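Local coordinates for alpha-catenin-like protein hmp-1 (Caenorhabditis elegans, PDB 5XA5) that binds beta-catenin, cadherin and actin filaments at cell junctions and is required for cell migration in body enclosure and cell shape changes in body elongation, at residues Ser22-Val25 with Leu26-Thr30; Val62-Phe65 with Leu66-Ser70; Gly100-Met103 with Ile104-Arg108; Ser114-Thr117 with Asn118-Ala121; Glu165-Thr168 with Lys169-Asp173. All coordinates share one frame; numbering follows the deposited sequence. Where two conformers were deposited one is given.

Contact 1 (Ser22-Val25 with Leu26-Thr30); sequences SKNV and LKQIT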
loop_
_atom_site.group_PDB
_atom_site.type_symbol
_atom_site.label_atom_id
_atom_site.label_comp_id
_atom_site.label_asym_id
_atom_site.label_seq_id
_atom_site.Cartn_x
_atom_site.Cartn_y
_atom_site.Cartn_z
ATOM N N SER A 22 5.001 3.188 -5.054
ATOM C CA SER A 22 5.488 1.843 -4.740
ATOM C C SER A 22 5.958 1.143 -6.005
ATOM O O SER A 22 5.201 1.058 -6.954
ATOM C CB SER A 22 4.381 1.005 -4.084
ATOM O OG SER A 22 4.652 -0.391 -4.145
ATOM N N LYS A 23 7.190 0.643 -6.010
ATOM C CA LYS A 23 7.688 -0.121 -7.169
ATOM C C LYS A 23 6.950 -1.443 -7.369
ATOM O O LYS A 23 6.823 -1.929 -8.504
ATOM C CB LYS A 23 9.174 -0.416 -7.016
ATOM C CG LYS A 23 10.077 0.771 -7.134
ATOM C CD LYS A 23 11.521 0.259 -6.895
ATOM C CE LYS A 23 12.537 1.335 -6.957
ATOM N NZ LYS A 23 13.892 0.760 -6.815
ATOM N N ASN A 24 6.513 -2.055 -6.275
ATOM C CA ASN A 24 5.717 -3.273 -6.358
ATOM C C ASN A 24 4.431 -2.983 -7.120
ATOM O O ASN A 24 4.074 -3.704 -8.047
ATOM C CB ASN A 24 5.426 -3.805 -4.952
ATOM C CG ASN A 24 4.798 -5.181 -4.955
ATOM O OD1 ASN A 24 4.742 -5.852 -5.977
ATOM N ND2 ASN A 24 4.321 -5.608 -3.790
ATOM N N VAL A 25 3.747 -1.903 -6.751
ATOM C CA VAL A 25 2.527 -1.508 -7.460
ATOM C C VAL A 25 2.837 -1.089 -8.892
ATOM O O VAL A 25 2.129 -1.458 -9.829
ATOM C CB VAL A 25 1.817 -0.348 -6.738
ATOM C CG1 VAL A 25 0.640 0.161 -7.557
ATOM C CG2 VAL A 25 1.352 -0.798 -5.374
ATOM N N LEU A 26 3.909 -0.323 -9.066
ATOM C CA LEU A 26 4.244 0.209 -10.383
ATOM C C LEU A 26 4.448 -0.930 -11.377
ATOM O O LEU A 26 3.913 -0.892 -12.484
ATOM C CB LEU A 26 5.505 1.092 -10.321
ATOM C CG LEU A 26 5.904 1.751 -11.652
ATOM C CD1 LEU A 26 4.730 2.546 -12.233
ATOM C CD2 LEU A 26 7.121 2.644 -11.489
ATOM N N LYS A 27 5.193 -1.958 -10.976
ATOM C CA LYS A 27 5.469 -3.063 -11.910
ATOM C C LYS A 27 4.199 -3.824 -12.229
ATOM O O LYS A 27 3.963 -4.182 -13.386
ATOM C CB LYS A 27 6.511 -4.019 -11.335
ATOM C CG LYS A 27 7.904 -3.383 -11.295
ATOM C CD LYS A 27 9.005 -4.411 -11.138
ATOM C CE LYS A 27 8.820 -5.239 -9.891
ATOM N NZ LYS A 27 8.798 -4.376 -8.674
ATOM N N GLN A 28 3.371 -4.047 -11.209
ATOM C CA GLN A 28 2.115 -4.767 -11.430
ATOM C C GLN A 28 1.200 -4.014 -12.383
ATOM O O GLN A 28 0.631 -4.604 -13.297
ATOM C CB GLN A 28 1.386 -5.000 -10.100
ATOM C CG GLN A 28 2.003 -6.078 -9.232
ATOM C CD GLN A 28 1.226 -6.290 -7.945
ATOM O OE1 GLN A 28 0.228 -7.012 -7.917
ATOM N NE2 GLN A 28 1.680 -5.656 -6.866
ATOM N N ILE A 29 1.025 -2.715 -12.167
ATOM C CA ILE A 29 0.113 -1.961 -13.020
ATOM C C ILE A 29 0.712 -1.794 -14.416
ATOM O O ILE A 29 -0.021 -1.755 -15.394
ATOM C CB ILE A 29 -0.272 -0.568 -12.419
ATOM C CG1 ILE A 29 0.919 0.388 -12.352
ATOM C CG2 ILE A 29 -0.920 -0.721 -11.040
ATOM C CD1 ILE A 29 0.559 1.754 -11.797
ATOM N N THR A 30 2.038 -1.747 -14.520
ATOM C CA THR A 30 2.646 -1.648 -15.846
ATOM C C THR A 30 2.338 -2.914 -16.640
ATOM O O THR A 30 2.029 -2.850 -17.838
ATOM C CB THR A 30 4.153 -1.411 -15.726
ATOM O OG1 THR A 30 4.356 -0.177 -15.029
ATOM C CG2 THR A 30 4.805 -1.313 -17.079
#
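Ser22 O accepts from Leu26 N at 2.8 Å, which closes the first turn of helix 23-36. Ser22 stands just before the helix. Ser22 OG, anti to the backbone N (chi1 161°), receives Val25 N at 3.1 Å and is also bonded to Asp196 OD2. One turn further on, Ile29 N donates to Val25 O at 2.9 Å, almost straight (169°). Between the bonds to Ser22 O and Val25 O lies a carbonyl with a double grip. Lys23 O takes Lys27 N at 3.0 Å and Lys27 NZ at 3.1 Å, and the two donors come from opposite faces of the carbonyl plane. The ammonium sits well above that plane. It gets there because the Lys27 chain folds back, bent at chi3 and chi4.

The amides of Asn24 and Gln28 form a weaker pair. Gln28 NE2 lies 3.2 Å from Asn24 OD1, but the bond is bent and weak, and a second weak one runs from NE2 to Asn24 O. The amide planes are 29° apart. The stronger partner of Asn24 is a polar side chain on a chain of another protein, met through Asn24 ND2.

The apolar side is formed by Val25 and Ile29, which meet, in the conformer described here, through CG1 of Val25 and CG2 of Ile29 at 3.9 Å. Both are buried. Val25 lies against Asp142 and Ile29 against Ala135, both of helix 117-165.

The whole is a serine N-cap, here tied to the end of helix 169-196 in the vinculin/alpha-catenin fold.

Contact 2 (Val62-Phe65 with Leu66-Ser70); sequences VANF and LQTGS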
loop_
_atom_site.group_PDB
_atom_site.type_symbol
_atom_site.label_atom_id
_atom_site.label_comp_id
_atom_site.label_asym_id
_atom_site.label_seq_id
_atom_site.Cartn_x
_atom_site.Cartn_y
_atom_site.Cartn_z
ATOM N N VAL A 62 -12.010 -13.510 -11.134
ATOM C CA VAL A 62 -12.677 -12.313 -10.625
ATOM C C VAL A 62 -13.146 -12.562 -9.200
ATOM O O VAL A 62 -12.888 -11.760 -8.297
ATOM C CB VAL A 62 -13.881 -11.900 -11.500
ATOM C CG1 VAL A 62 -14.654 -10.768 -10.839
ATOM C CG2 VAL A 62 -13.416 -11.470 -12.875
ATOM N N ALA A 63 -13.821 -13.692 -8.996
ATOM C CA ALA A 63 -14.338 -14.039 -7.678
ATOM C C ALA A 63 -13.237 -14.133 -6.623
ATOM O O ALA A 63 -13.395 -13.630 -5.509
ATOM C CB ALA A 63 -15.122 -15.357 -7.747
ATOM N N ASN A 64 -12.126 -14.774 -6.967
ATOM C CA ASN A 64 -11.057 -14.948 -5.997
ATOM C C ASN A 64 -10.423 -13.609 -5.640
ATOM O O ASN A 64 -10.020 -13.394 -4.496
ATOM C CB ASN A 64 -9.994 -15.918 -6.515
ATOM C CG ASN A 64 -8.954 -16.247 -5.465
ATOM O OD1 ASN A 64 -7.855 -15.696 -5.473
ATOM N ND2 ASN A 64 -9.309 -17.128 -4.535
ATOM N N PHE A 65 -10.338 -12.714 -6.622
ATOM C CA PHE A 65 -9.823 -11.370 -6.385
ATOM C C PHE A 65 -10.732 -10.647 -5.383
ATOM O O PHE A 65 -10.261 -9.994 -4.444
ATOM C CB PHE A 65 -9.722 -10.584 -7.704
ATOM C CG PHE A 65 -9.004 -9.265 -7.576
ATOM C CD1 PHE A 65 -7.653 -9.167 -7.862
ATOM C CD2 PHE A 65 -9.682 -8.127 -7.170
ATOM C CE1 PHE A 65 -6.985 -7.955 -7.743
ATOM C CE2 PHE A 65 -9.019 -6.911 -7.028
ATOM C CZ PHE A 65 -7.671 -6.824 -7.320
ATOM N N LEU A 66 -12.040 -10.776 -5.576
ATOM C CA LEU A 66 -12.990 -10.118 -4.696
ATOM C C LEU A 66 -12.924 -10.695 -3.287
ATOM O O LEU A 66 -13.035 -9.958 -2.311
ATOM C CB LEU A 66 -14.412 -10.235 -5.255
ATOM C CG LEU A 66 -14.604 -9.585 -6.626
ATOM C CD1 LEU A 66 -16.043 -9.708 -7.082
ATOM C CD2 LEU A 66 -14.181 -8.120 -6.601
ATOM N N GLN A 67 -12.725 -12.007 -3.182
ATOM C CA GLN A 67 -12.686 -12.663 -1.879
ATOM C C GLN A 67 -11.435 -12.265 -1.108
ATOM O O GLN A 67 -11.509 -11.908 0.068
ATOM C CB GLN A 67 -12.750 -14.187 -2.031
ATOM C CG GLN A 67 -14.103 -14.707 -2.465
ATOM C CD GLN A 67 -14.051 -16.163 -2.885
ATOM O OE1 GLN A 67 -13.066 -16.859 -2.633
ATOM N NE2 GLN A 67 -15.120 -16.635 -3.521
ATOM N N THR A 68 -10.288 -12.324 -1.770
ATOM C CA THR A 68 -9.019 -11.968 -1.153
ATOM C C THR A 68 -9.001 -10.480 -0.802
ATOM O O THR A 68 -8.533 -10.069 0.277
ATOM C CB THR A 68 -7.852 -12.326 -2.091
ATOM O OG1 THR A 68 -7.832 -13.745 -2.282
ATOM C CG2 THR A 68 -6.520 -11.867 -1.503
ATOM N N GLY A 69 -9.520 -9.666 -1.720
ATOM C CA GLY A 69 -9.628 -8.232 -1.499
ATOM C C GLY A 69 -10.449 -7.901 -0.263
ATOM O O GLY A 69 -10.051 -7.057 0.539
ATOM N N SER A 70 -11.593 -8.567 -0.102
ATOM C CA SER A 70 -12.446 -8.357 1.072
ATOM C C SER A 70 -11.743 -8.739 2.365
ATOM O O SER A 70 -11.842 -8.030 3.368
ATOM C CB SER A 70 -13.753 -9.154 0.952
ATOM O OG SER A 70 -14.366 -8.947 -0.303
HETATM O O HOH W 1 -11.939 -18.275 -4.516
#
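Val62 and Leu66 lie one turn apart on helix 51-74, an alpha-helix of the vinculin-family helical bundle. The backbone bonds follow the i to i+4 pattern. Leu66 N reaches Val62 O at 3.0 Å, and Gly69 N reaches Phe65 O at 2.8 Å. Asn64 O is shared by Thr68 N at 2.9 Å and, in the conformer described here, by Thr68 OG1 at 3.1 Å. The two donors approach from opposite faces of the carbonyl plane.

The apolar packing is on another side of the helix. The side chains of Val62 and Leu66 lie side by side, pointing the same way, with Val62 CG1 4.1 Å from Leu66 CD1. Leu66 also covers Gln97 of helix 83-112. With an alanine here, Val62 CG1 would probably lose its neighbour along the helix, and a gap would open toward Gln97. Phe65 CG is anti to the backbone N (chi1 -171°), and the buried ring packs on Leu93 and Val96 of helix 83-112. A chain of another protein packs on Val62, Phe65 and Thr68.

The last group is water-mediated. Asn64 and Gln67 are joined by one water, which accepts from Asn64 ND2 at 2.9 Å and donates to Gln67 OE1 at 2.6 Å.

Contact 3 (Gly100-Met103 with Ile104-Arg108); sequences GQVM and IQTGR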
loop_
_atom_site.group_PDB
_atom_site.type_symbol
_atom_site.label_atom_id
_atom_site.label_comp_id
_atom_site.label_asym_id
_atom_site.label_seq_id
_atom_site.Cartn_x
_atom_site.Cartn_y
_atom_site.Cartn_z
ATOM N N GLY A 100 -15.696 -6.431 -13.939
ATOM C CA GLY A 100 -15.509 -7.866 -14.029
ATOM C C GLY A 100 -16.733 -8.514 -14.641
ATOM O O GLY A 100 -16.628 -9.410 -15.483
ATOM N N GLN A 101 -17.907 -8.055 -14.218
ATOM C CA GLN A 101 -19.154 -8.574 -14.774
ATOM C C GLN A 101 -19.269 -8.282 -16.266
ATOM O O GLN A 101 -19.640 -9.162 -17.039
ATOM C CB GLN A 101 -20.363 -7.997 -14.034
ATOM C CG GLN A 101 -20.558 -8.553 -12.630
ATOM C CD GLN A 101 -20.533 -10.071 -12.594
ATOM O OE1 GLN A 101 -21.540 -10.726 -12.867
ATOM N NE2 GLN A 101 -19.378 -10.639 -12.254
ATOM N N VAL A 102 -18.963 -7.050 -16.664
ATOM C CA VAL A 102 -18.984 -6.685 -18.080
ATOM C C VAL A 102 -17.985 -7.516 -18.883
ATOM O O VAL A 102 -18.277 -7.936 -20.003
ATOM C CB VAL A 102 -18.684 -5.185 -18.294
ATOM C CG1 VAL A 102 -18.547 -4.874 -19.785
ATOM C CG2 VAL A 102 -19.775 -4.331 -17.671
ATOM N N MET A 103 -16.812 -7.770 -18.309
ATOM C CA MET A 103 -15.812 -8.587 -18.990
ATOM C C MET A 103 -16.311 -10.017 -19.207
ATOM O O MET A 103 -16.105 -10.600 -20.275
ATOM C CB MET A 103 -14.498 -8.604 -18.203
ATOM C CG MET A 103 -13.407 -9.458 -18.815
ATOM S SD MET A 103 -12.702 -8.738 -20.298
ATOM C CE MET A 103 -13.425 -9.752 -21.582
ATOM N N ILE A 104 -16.967 -10.581 -18.197
ATOM C CA ILE A 104 -17.474 -11.948 -18.296
ATOM C C ILE A 104 -18.567 -12.043 -19.360
ATOM O O ILE A 104 -18.627 -13.019 -20.116
ATOM C CB ILE A 104 -18.008 -12.453 -16.937
ATOM C CG1 ILE A 104 -16.843 -12.633 -15.960
ATOM C CG2 ILE A 104 -18.756 -13.777 -17.103
ATOM C CD1 ILE A 104 -17.265 -12.899 -14.528
ATOM N N GLN A 105 -19.412 -11.020 -19.441
ATOM C CA GLN A 105 -20.467 -10.997 -20.454
ATOM C C GLN A 105 -19.935 -10.802 -21.873
ATOM O O GLN A 105 -20.252 -11.588 -22.771
ATOM C CB GLN A 105 -21.487 -9.901 -20.139
ATOM C CG GLN A 105 -22.692 -10.376 -19.342
ATOM C CD GLN A 105 -23.495 -11.446 -20.068
ATOM O OE1 GLN A 105 -23.536 -11.482 -21.300
ATOM N NE2 GLN A 105 -24.134 -12.325 -19.305
ATOM N N THR A 106 -19.136 -9.757 -22.082
ATOM C CA THR A 106 -18.638 -9.467 -23.424
ATOM C C THR A 106 -17.638 -10.524 -23.838
ATOM O O THR A 106 -17.509 -10.848 -25.017
ATOM C CB THR A 106 -17.960 -8.096 -23.523
ATOM O OG1 THR A 106 -16.908 -8.010 -22.557
ATOM C CG2 THR A 106 -18.969 -6.985 -23.271
ATOM N N GLY A 107 -16.902 -11.041 -22.858
ATOM C CA GLY A 107 -15.965 -12.113 -23.120
ATOM C C GLY A 107 -16.695 -13.340 -23.621
ATOM O O GLY A 107 -16.252 -13.999 -24.561
ATOM N N ARG A 108 -17.829 -13.637 -22.994
ATOM C CA ARG A 108 -18.627 -14.785 -23.399
ATOM C C ARG A 108 -19.174 -14.576 -24.806
ATOM O O ARG A 108 -19.168 -15.495 -25.621
ATOM C CB ARG A 108 -19.774 -15.033 -22.418
ATOM C CG ARG A 108 -20.419 -16.414 -22.559
ATOM C CD ARG A 108 -21.775 -16.463 -21.874
ATOM N NE ARG A 108 -21.719 -15.935 -20.512
ATOM C CZ ARG A 108 -21.313 -16.629 -19.455
ATOM N NH1 ARG A 108 -20.922 -17.889 -19.595
ATOM N NH2 ARG A 108 -21.294 -16.063 -18.255
#
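Gly100 O accepts from Ile104 N at 3.0 Å, one rung of the alpha-helical ladder in helix 83-112 of this vinculin-family bundle. Ile104 CG1 also rests against the same carbonyl, 3.3 Å from Gly100 O. The rest of the Ile104 side chain faces helix 51-74, where it meets Val55, Leu58 and Asp59.

Gln101 comes next. Gln101 O accepts from Gln105 N at 3.0 Å. Its side chain bends at chi2 and runs beside that of Ile104, pointing the same way, so that Gln101 NE2 lies 3.8 Å from Ile104 CD1. This is a van der Waals contact at the exposed edge of the apolar patch.

Val102 has a carbonyl with two donors from one residue. Thr106 N donates to Val102 O, nearly straight at 174°, and Thr106 OG1 also reaches Val102 O, at 2.9 Å. The hydroxyl sits between the backbone N and the carbonyl carbon (chi1 56°), and from there it bonds back to the Val102 carbonyl. It is also bonded to Ser126 OG of helix 117-165. The methyls of Val102 and Thr106 meet more loosely.

Met103 O takes Gly107 N at 2.7 Å. The buried side chain packs on Leu58, Ser126 and Leu130, and so lies between helices 51-74 and 117-165. Bends at chi2 and chi3 turn its end back along its own helix. There the methyl CE of Met103 comes to rest 3.8 Å from Gly107 CA.

Contact 4 (Ser114-Thr117 with Asn118-Ala121); sequences STST and NKRA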
loop_
_atom_site.group_PDB
_atom_site.type_symbol
_atom_site.label_atom_id
_atom_site.label_comp_id
_atom_site.label_asym_id
_atom_site.label_seq_id
_atom_site.Cartn_x
_atom_site.Cartn_y
_atom_site.Cartn_z
ATOM N N SER A 114 -16.231 -16.169 -32.203
ATOM C CA SER A 114 -14.835 -15.755 -32.068
ATOM C C SER A 114 -14.210 -15.204 -33.349
ATOM O O SER A 114 -13.072 -14.741 -33.327
ATOM C CB SER A 114 -13.991 -16.922 -31.541
ATOM O OG SER A 114 -14.155 -18.086 -32.328
ATOM N N THR A 115 -14.944 -15.245 -34.459
ATOM C CA THR A 115 -14.444 -14.659 -35.701
ATOM C C THR A 115 -14.918 -13.219 -35.870
ATOM O O THR A 115 -14.509 -12.522 -36.802
ATOM C CB THR A 115 -14.876 -15.471 -36.936
ATOM O OG1 THR A 115 -16.284 -15.321 -37.146
ATOM C CG2 THR A 115 -14.530 -16.942 -36.764
ATOM N N SER A 116 -15.775 -12.773 -34.961
ATOM C CA SER A 116 -16.290 -11.414 -35.012
ATOM C C SER A 116 -15.241 -10.420 -34.528
ATOM O O SER A 116 -15.001 -10.300 -33.327
ATOM C CB SER A 116 -17.560 -11.291 -34.171
ATOM O OG SER A 116 -17.886 -9.932 -33.945
ATOM N N THR A 117 -14.611 -9.720 -35.469
ATOM C CA THR A 117 -13.622 -8.696 -35.146
ATOM C C THR A 117 -14.195 -7.648 -34.200
ATOM O O THR A 117 -13.508 -7.161 -33.299
ATOM C CB THR A 117 -13.103 -7.993 -36.416
ATOM O OG1 THR A 117 -14.153 -7.205 -36.991
ATOM C CG2 THR A 117 -12.607 -9.013 -37.431
ATOM N N ASN A 118 -15.463 -7.314 -34.398
ATOM C CA ASN A 118 -16.105 -6.301 -33.578
ATOM C C ASN A 118 -16.381 -6.772 -32.146
ATOM O O ASN A 118 -16.284 -5.984 -31.198
ATOM C CB ASN A 118 -17.404 -5.848 -34.233
ATOM C CG ASN A 118 -18.007 -4.652 -33.539
ATOM O OD1 ASN A 118 -17.398 -3.585 -33.474
ATOM N ND2 ASN A 118 -19.205 -4.827 -32.999
ATOM N N LYS A 119 -16.732 -8.044 -31.979
ATOM C CA LYS A 119 -16.948 -8.578 -30.636
ATOM C C LYS A 119 -15.619 -8.763 -29.915
ATOM O O LYS A 119 -15.558 -8.680 -28.688
ATOM C CB LYS A 119 -17.719 -9.900 -30.674
ATOM C CG LYS A 119 -19.226 -9.736 -30.856
ATOM C CD LYS A 119 -19.917 -11.079 -31.053
ATOM C CE LYS A 119 -21.410 -10.906 -31.330
ATOM N NZ LYS A 119 -22.000 -12.191 -31.790
ATOM N N ARG A 120 -14.560 -9.029 -30.676
ATOM C CA ARG A 120 -13.222 -9.125 -30.085
ATOM C C ARG A 120 -12.815 -7.768 -29.530
ATOM O O ARG A 120 -12.304 -7.661 -28.409
ATOM C CB ARG A 120 -12.192 -9.615 -31.110
ATOM C CG ARG A 120 -10.782 -9.704 -30.531
ATOM C CD ARG A 120 -9.753 -10.138 -31.565
ATOM N NE ARG A 120 -9.966 -11.506 -32.027
ATOM C CZ ARG A 120 -9.461 -12.569 -31.414
ATOM N NH1 ARG A 120 -8.756 -12.410 -30.302
ATOM N NH2 ARG A 120 -9.682 -13.789 -31.888
ATOM N N ALA A 121 -13.060 -6.727 -30.317
ATOM C CA ALA A 121 -12.738 -5.362 -29.919
ATOM C C ALA A 121 -13.491 -4.948 -28.656
ATOM O O ALA A 121 -12.913 -4.331 -27.757
ATOM C CB ALA A 121 -13.045 -4.399 -31.063
#
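Ser116 lies over the base of the Lys119 side chain. Ser116 CB is 3.8 Å from Lys119 CB, and Ser116 OG is 3.3 Å from that same CB. Ser116 is the N-cap of helix 117-165, and its hydroxyl is the capping acceptor. Ser116 OG accepts from Lys119 N at 3.0 Å, with an angle of 154° at the hydrogen. OG is placed for this by standing anti to its own amide nitrogen (chi1 166°). The backbone then takes over: Ser116 O accepts from Arg120 N at 3.0 Å and Thr117 O from Ala121 N at 3.0 Å.

A valine in place of Ser116 would probably leave the Lys119 amide without its capping acceptor and loosen the start of the helix.

The two long basic chains leave the turn for other partners. Lys119 is extended beyond CG, and its NZ makes a salt bridge with Asp113. Arg120 NH2 is hydrogen-bonded to the backbone of a chain of another protein. Arg120 NH2 also passes Ser114 O at 3.8 Å.

Amides in the first turn of a helix lack acceptors from a preceding turn. Here the serine oxygen supplies one. Asp113 probably offsets a positive charge that would otherwise sit unfavourably near the positive end of the helix dipole.

Contact 5 (Glu165-Thr168 with Lys169-Asp173); sequences EADT and KIKVD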
loop_
_atom_site.group_PDB
_atom_site.type_symbol
_atom_site.label_atom_id
_atom_site.label_comp_id
_atom_site.label_asym_id
_atom_site.label_seq_id
_atom_site.Cartn_x
_atom_site.Cartn_y
_atom_site.Cartn_z
ATOM N N GLU A 165 6.263 14.745 29.054
ATOM C CA GLU A 165 5.385 15.302 30.088
ATOM C C GLU A 165 5.469 14.570 31.427
ATOM O O GLU A 165 4.978 15.078 32.440
ATOM C CB GLU A 165 3.931 15.287 29.610
ATOM C CG GLU A 165 3.664 16.185 28.440
ATOM C CD GLU A 165 3.854 17.644 28.776
ATOM O OE1 GLU A 165 3.505 18.054 29.910
ATOM O OE2 GLU A 165 4.364 18.373 27.901
ATOM N N ALA A 166 6.090 13.394 31.442
ATOM C CA ALA A 166 6.121 12.565 32.649
ATOM C C ALA A 166 6.755 13.299 33.807
ATOM O O ALA A 166 7.722 14.037 33.627
ATOM C CB ALA A 166 6.874 11.252 32.392
ATOM N N ASP A 167 6.204 13.081 34.996
ATOM C CA ASP A 167 6.627 13.829 36.167
ATOM C C ASP A 167 7.414 12.970 37.142
ATOM O O ASP A 167 7.786 13.440 38.213
ATOM C CB ASP A 167 5.415 14.443 36.882
ATOM C CG ASP A 167 4.383 13.401 37.304
ATOM O OD1 ASP A 167 4.489 12.233 36.875
ATOM O OD2 ASP A 167 3.460 13.757 38.068
ATOM N N THR A 168 7.654 11.708 36.799
ATOM C CA THR A 168 8.415 10.813 37.669
ATOM C C THR A 168 9.438 10.018 36.869
ATOM O O THR A 168 9.215 9.730 35.688
ATOM C CB THR A 168 7.506 9.823 38.425
ATOM O OG1 THR A 168 7.026 8.810 37.529
ATOM C CG2 THR A 168 6.315 10.556 39.060
ATOM N N LYS A 169 10.531 9.638 37.523
ATOM C CA LYS A 169 11.565 8.838 36.884
ATOM C C LYS A 169 11.011 7.488 36.410
ATOM O O LYS A 169 11.318 7.035 35.304
ATOM C CB LYS A 169 12.730 8.612 37.843
ATOM C CG LYS A 169 14.026 8.227 37.159
ATOM C CD LYS A 169 15.006 7.626 38.151
ATOM C CE LYS A 169 14.389 6.426 38.851
ATOM N NZ LYS A 169 15.408 5.569 39.516
ATOM N N ILE A 170 10.186 6.861 37.243
ATOM C CA ILE A 170 9.581 5.567 36.911
ATOM C C ILE A 170 8.692 5.656 35.660
ATOM O O ILE A 170 8.699 4.747 34.807
ATOM C CB ILE A 170 8.767 5.028 38.105
ATOM C CG1 ILE A 170 9.718 4.624 39.235
ATOM C CG2 ILE A 170 7.929 3.833 37.704
ATOM C CD1 ILE A 170 9.015 4.122 40.473
ATOM N N LYS A 171 7.954 6.753 35.518
ATOM C CA LYS A 171 7.160 6.946 34.304
ATOM C C LYS A 171 8.052 7.127 33.079
ATOM O O LYS A 171 7.749 6.600 32.015
ATOM C CB LYS A 171 6.223 8.155 34.433
ATOM C CG LYS A 171 4.903 7.846 35.113
ATOM C CD LYS A 171 4.089 9.118 35.306
ATOM C CE LYS A 171 2.982 8.941 36.332
ATOM N NZ LYS A 171 2.277 10.233 36.566
ATOM N N VAL A 172 9.145 7.880 33.217
ATOM C CA VAL A 172 10.023 8.107 32.076
ATOM C C VAL A 172 10.623 6.781 31.590
ATOM O O VAL A 172 10.659 6.497 30.390
ATOM C CB VAL A 172 11.152 9.103 32.413
ATOM C CG1 VAL A 172 12.141 9.157 31.244
ATOM C CG2 VAL A 172 10.566 10.502 32.707
ATOM N N ASP A 173 11.071 5.957 32.521
ATOM C CA ASP A 173 11.599 4.636 32.135
ATOM C C ASP A 173 10.549 3.734 31.496
ATOM O O ASP A 173 10.828 3.057 30.509
ATOM C CB ASP A 173 12.190 3.927 33.350
ATOM C CG ASP A 173 13.550 4.460 33.732
ATOM O OD1 ASP A 173 14.153 5.215 32.942
ATOM O OD2 ASP A 173 14.026 4.111 34.833
#
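Thr168 caps the helix 169-196 at the tight turn that joins it to helix 117-165. It is a threonine N-cap, and it holds the compact part of the contact. In the conformer described here, Thr168 OG1 accepts from Lys171 N at 3.0 Å. It sits between the backbone N and the carbonyl carbon (chi1 74°), facing the open amides of the first turn. Lys171 CB closes in on Thr168 OG1 at 3.3 Å. Thr168 O begins the regular helix bonds by accepting from Val172 N at 3.1 Å.

The packed face is completed by Ala166, the first residue to leave helix 117-165. Its CB points at the new helix. Ala166 CB touches Val172 CG2 at 3.8 Å and Lys171 CB at the same distance. Val172 is buried. It also packs on Tyr221, Thr224 and Val228 of helix 200-229, so this packing ties the turn to a third helix.

The opposite character is found at Asp167 and Lys171. Both are exposed to solvent. Their side chains cross at an angle, and the Lys171 chain is extended beyond CG. It passes Asp167 with its methylenes before the charge arrives, Lys171 CD lying 3.5 Å from Asp167 OD1. The salt bridge closes at the end of the chain: Lys171 NZ meets Asp167 OD1 at 3.0 Å, on its syn side and 20° out of the carboxylate plane.

Overall arrangement
All five contacts lie in the N-terminal part of hmp-1, a long array of helices from the vinculin/alpha-catenin family. Contacts 1, 4 and 5 mark helix starts. Contacts 2 and 3 lie within the neighbouring helices 51-74 and 83-112, with centres 16 Å apart and nearest atoms about 4 Å apart. Contact 4 follows contact 3 round the next turn, 14 Å away between centres. Helix 117-165 then runs from contact 4 to contact 5, whose centres are 74 Å apart, on opposite sides of the chain's centre. Contact 1 packs on this long helix near the middle. Contacts 1 to 4 all touch a chain of another protein.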